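Local coordinates for HTH-type transcriptional regulator ascG (Escherichia coli, PDB 3BRQ), which represses transcription of the cryptic asc operon in Escherichia coli as a sequence-specific DNA-binding regulator of the LacI family, at residues B[122-127]-B[154-159]. Sequence-based numbering, arbitrary orientation.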
ATOM      1  N   ASP B 122     -12.713  11.916  12.642  1.00 26.05           N
ATOM      2  CA  ASP B 122     -12.303  13.256  13.048  1.00 24.96           C
ATOM      3  C   ASP B 122     -10.786  13.220  13.215  1.00 22.59           C
ATOM      4  O   ASP B 122     -10.310  13.032  14.300  1.00 23.23           O
ATOM      5  CB  ASP B 122     -12.985  13.668  14.364  1.00 24.45           C
ATOM      6  CG  ASP B 122     -12.813  15.139  14.657  1.00 27.31           C
ATOM      7  OD1 ASP B 122     -11.838  15.761  14.175  1.00 25.02           O
ATOM      8  OD2 ASP B 122     -13.668  15.686  15.384  1.00 32.17           O
ATOM      9  N   HIS B 123     -10.044  13.343  12.111  1.00 22.82           N
ATOM     10  CA  HIS B 123      -8.569  13.389  12.110  1.00 21.29           C
ATOM     11  C   HIS B 123      -7.992  14.505  12.965  1.00 20.17           C
ATOM     12  O   HIS B 123      -6.972  14.349  13.651  1.00 19.81           O
ATOM     13  CB  HIS B 123      -8.046  13.598  10.683  1.00 22.40           C
ATOM     14  CG  HIS B 123      -8.366  12.479   9.742  1.00 23.97           C
ATOM     15  ND1 HIS B 123      -7.975  11.172   9.974  1.00 25.24           N
ATOM     16  CD2 HIS B 123      -9.014  12.479   8.551  1.00 24.93           C
ATOM     17  CE1 HIS B 123      -8.364  10.424   8.959  1.00 25.59           C
ATOM     18  NE2 HIS B 123      -8.996  11.192   8.085  1.00 27.82           N
ATOM     19  N   LYS B 124      -8.617  15.667  12.915  1.00 19.95           N
ATOM     20  CA  LYS B 124      -8.193  16.707  13.818  1.00 19.05           C
ATOM     21  C   LYS B 124      -8.197  16.258  15.292  1.00 18.58           C
ATOM     22  O   LYS B 124      -7.172  16.376  15.997  1.00 19.60           O
ATOM     23  CB  LYS B 124      -9.004  17.969  13.611  1.00 18.69           C
ATOM     24  CG  LYS B 124      -8.481  19.111  14.451  1.00 20.65           C
ATOM     25  CD  LYS B 124      -9.482  20.254  14.413  1.00 24.31           C
ATOM     26  CE  LYS B 124      -8.722  21.494  14.718  1.00 28.70           C
ATOM     27  NZ  LYS B 124      -9.501  22.603  15.359  1.00 33.03           N
ATOM     28  N   GLN B 125      -9.313  15.705  15.743  1.00 18.67           N
ATOM     29  CA  GLN B 125      -9.409  15.219  17.125  1.00 19.30           C
ATOM     30  C   GLN B 125      -8.391  14.143  17.446  1.00 20.11           C
ATOM     31  O   GLN B 125      -7.753  14.200  18.520  1.00 21.03           O
ATOM     32  CB  GLN B 125     -10.808  14.675  17.442  1.00 20.49           C
ATOM     33  CG  GLN B 125     -11.063  14.444  18.971  1.00 21.73           C
ATOM     34  CD  GLN B 125     -10.969  15.725  19.804  1.00 25.74           C
ATOM     35  OE1 GLN B 125     -11.576  16.739  19.457  1.00 28.62           O
ATOM     36  NE2 GLN B 125     -10.191  15.690  20.898  1.00 24.18           N
ATOM     37  N   THR B 126      -8.193  13.198  16.508  1.00 19.36           N
ATOM     38  CA  THR B 126      -7.203  12.129  16.754  1.00 20.79           C
ATOM     39  C   THR B 126      -5.848  12.720  16.946  1.00 19.52           C
ATOM     40  O   THR B 126      -5.069  12.226  17.755  1.00 19.72           O
ATOM     41  CB  THR B 126      -7.116  11.136  15.609  1.00 18.96           C
ATOM     42  OG1 THR B 126      -6.637  11.826  14.447  1.00 27.53           O
ATOM     43  CG2 THR B 126      -8.481  10.609  15.288  1.00 22.62           C
ATOM     44  N   SER B 127      -5.525  13.779  16.182  1.00 19.64           N
ATOM     45  CA  SER B 127      -4.196  14.352  16.325  1.00 18.88           C
ATOM     46  C   SER B 127      -4.116  15.081  17.659  1.00 20.21           C
ATOM     47  O   SER B 127      -3.135  14.933  18.407  1.00 22.29           O
ATOM     48  CB  SER B 127      -3.909  15.300  15.161  1.00 16.53           C
ATOM     49  OG  SER B 127      -2.601  15.805  15.252  1.00 18.09           O
ATOM     50  N   SER B 154      -3.940  15.684   5.999  1.00 17.38           N
ATOM     51  CA  SER B 154      -2.715  16.339   6.446  1.00 16.82           C
ATOM     52  C   SER B 154      -3.072  17.643   7.148  1.00 17.12           C
ATOM     53  O   SER B 154      -2.537  17.969   8.231  1.00 17.24           O
ATOM     54  CB  SER B 154      -1.881  16.719   5.248  1.00 15.25           C
ATOM     55  OG  SER B 154      -0.772  17.424   5.715  1.00 18.23           O
ATOM     56  N   ILE B 155      -3.982  18.378   6.539  1.00 18.91           N
ATOM     57  CA  ILE B 155      -4.400  19.717   7.080  1.00 19.04           C
ATOM     58  C   ILE B 155      -5.051  19.602   8.487  1.00 20.06           C
ATOM     59  O   ILE B 155      -4.771  20.373   9.396  1.00 19.92           O
ATOM     60  CB  ILE B 155      -5.355  20.376   6.118  1.00 19.08           C
ATOM     61  CG1 ILE B 155      -4.603  20.808   4.850  1.00 22.55           C
ATOM     62  CG2 ILE B 155      -6.034  21.677   6.762  1.00 20.68           C
ATOM     63  CD1 ILE B 155      -5.543  21.195   3.683  1.00 27.49           C
ATOM     64  N   GLU B 156      -5.931  18.612   8.659  1.00 21.35           N
ATOM     65  CA  GLU B 156      -6.637  18.346   9.935  1.00 20.35           C
ATOM     66  C   GLU B 156      -5.686  17.920  11.051  1.00 20.16           C
ATOM     67  O   GLU B 156      -5.762  18.424  12.196  1.00 18.12           O
ATOM     68  CB  GLU B 156      -7.663  17.247   9.700  1.00 21.64           C
ATOM     69  CG  GLU B 156      -8.841  17.741   8.825  1.00 29.65           C
ATOM     70  CD  GLU B 156      -9.409  19.030   9.405  1.00 39.46           C
ATOM     71  OE1 GLU B 156     -10.119  18.951  10.447  1.00 44.00           O
ATOM     72  OE2 GLU B 156      -9.099  20.122   8.859  1.00 44.82           O
ATOM     73  N   ARG B 157      -4.746  17.030  10.724  1.00 17.97           N
ATOM     74  CA  ARG B 157      -3.760  16.593  11.720  1.00 16.54           C
ATOM     75  C   ARG B 157      -2.910  17.758  12.238  1.00 17.22           C
ATOM     76  O   ARG B 157      -2.544  17.837  13.419  1.00 16.70           O
ATOM     77  CB  ARG B 157      -2.868  15.445  11.157  1.00 16.01           C
ATOM     78  CG  ARG B 157      -3.711  14.184  10.933  1.00 13.54           C
ATOM     79  CD  ARG B 157      -2.853  12.931  10.394  1.00 14.71           C
ATOM     80  NE  ARG B 157      -3.792  11.830  10.282  1.00 15.16           N
ATOM     81  CZ  ARG B 157      -3.617  10.750   9.518  1.00 19.68           C
ATOM     82  NH1 ARG B 157      -2.566  10.673   8.689  1.00 17.69           N
ATOM     83  NH2 ARG B 157      -4.555   9.810   9.529  1.00 19.91           N
ATOM     84  N   LEU B 158      -2.521  18.626  11.324  1.00 17.83           N
ATOM     85  CA  LEU B 158      -1.709  19.748  11.698  1.00 17.54           C
ATOM     86  C   LEU B 158      -2.535  20.658  12.590  1.00 16.78           C
ATOM     87  O   LEU B 158      -2.027  21.140  13.588  1.00 18.41           O
ATOM     88  CB  LEU B 158      -1.220  20.513  10.449  1.00 18.01           C
ATOM     89  CG  LEU B 158      -0.431  21.821  10.628  1.00 14.79           C
ATOM     90  CD1 LEU B 158       0.777  21.668  11.550  1.00 13.83           C
ATOM     91  CD2 LEU B 158       0.075  22.335   9.257  1.00 19.57           C
ATOM     92  N   ALA B 159      -3.765  20.896  12.214  1.00 16.79           N
ATOM     93  CA  ALA B 159      -4.679  21.769  13.012  1.00 19.74           C
ATOM     94  C   ALA B 159      -4.839  21.190  14.439  1.00 20.51           C
ATOM     95  O   ALA B 159      -4.859  21.926  15.396  1.00 18.38           O
ATOM     96  CB  ALA B 159      -6.033  21.840  12.318  1.00 19.53           C
TER
HETATM   97  O   HOH W   1     -10.918  16.559  11.443  1.00 39.06           O
HETATM   98  O   HOH W   2      -5.983  10.597  12.091  1.00 22.57           O
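S127 and R157 make the direct hydrogen bond between the two helices. S127 OG lies anti to its backbone N (chi1 -177°) and donates to R157 O at 2.7 Å. It meets that carbonyl in its plane, on a lone pair. The packing here is close. The axes of 123-127 and 154-159 approach to 7.1 Å at 39°. K124 CA sits 3.4 Å from E156 O in a CA-H...O contact, and H123 CB packs on E156 CB. Next to this, R157 NH2 comes 3.7 Å from H123 ND1, the ring and guanidinium planes 89° apart. Water 2 lies at the ring edge, 3.0 Å from H123 ND1. It accepts from R157 NH2 and donates to T126 OG1. H123 NE2 hydrogen-bonds to N108 ND2, and R157 NH1 to Y31 OH.

The K124 side is looser and partly exposed. The extended K124 chain runs past A159, with CE 3.6 Å from A159 CB. K124 NZ stays 6.2 Å from E156 OE1, so the opposite charges do not touch. Water 1 links E156 OE1 (2.7 Å), K124 N and D122 OD1. D122 is the N-cap of helix 123-136, and its OD1 also accepts from Q125 N. In this periplasmic-binding-protein-like fold, helices 123-136 and 152-167 pack beside mixed-sheet strands 142-145 and 231-235, whose F144 and F235 touch S127 and R157. H123 and R157 reach across to N108 and Y31 of the five-stranded lobe.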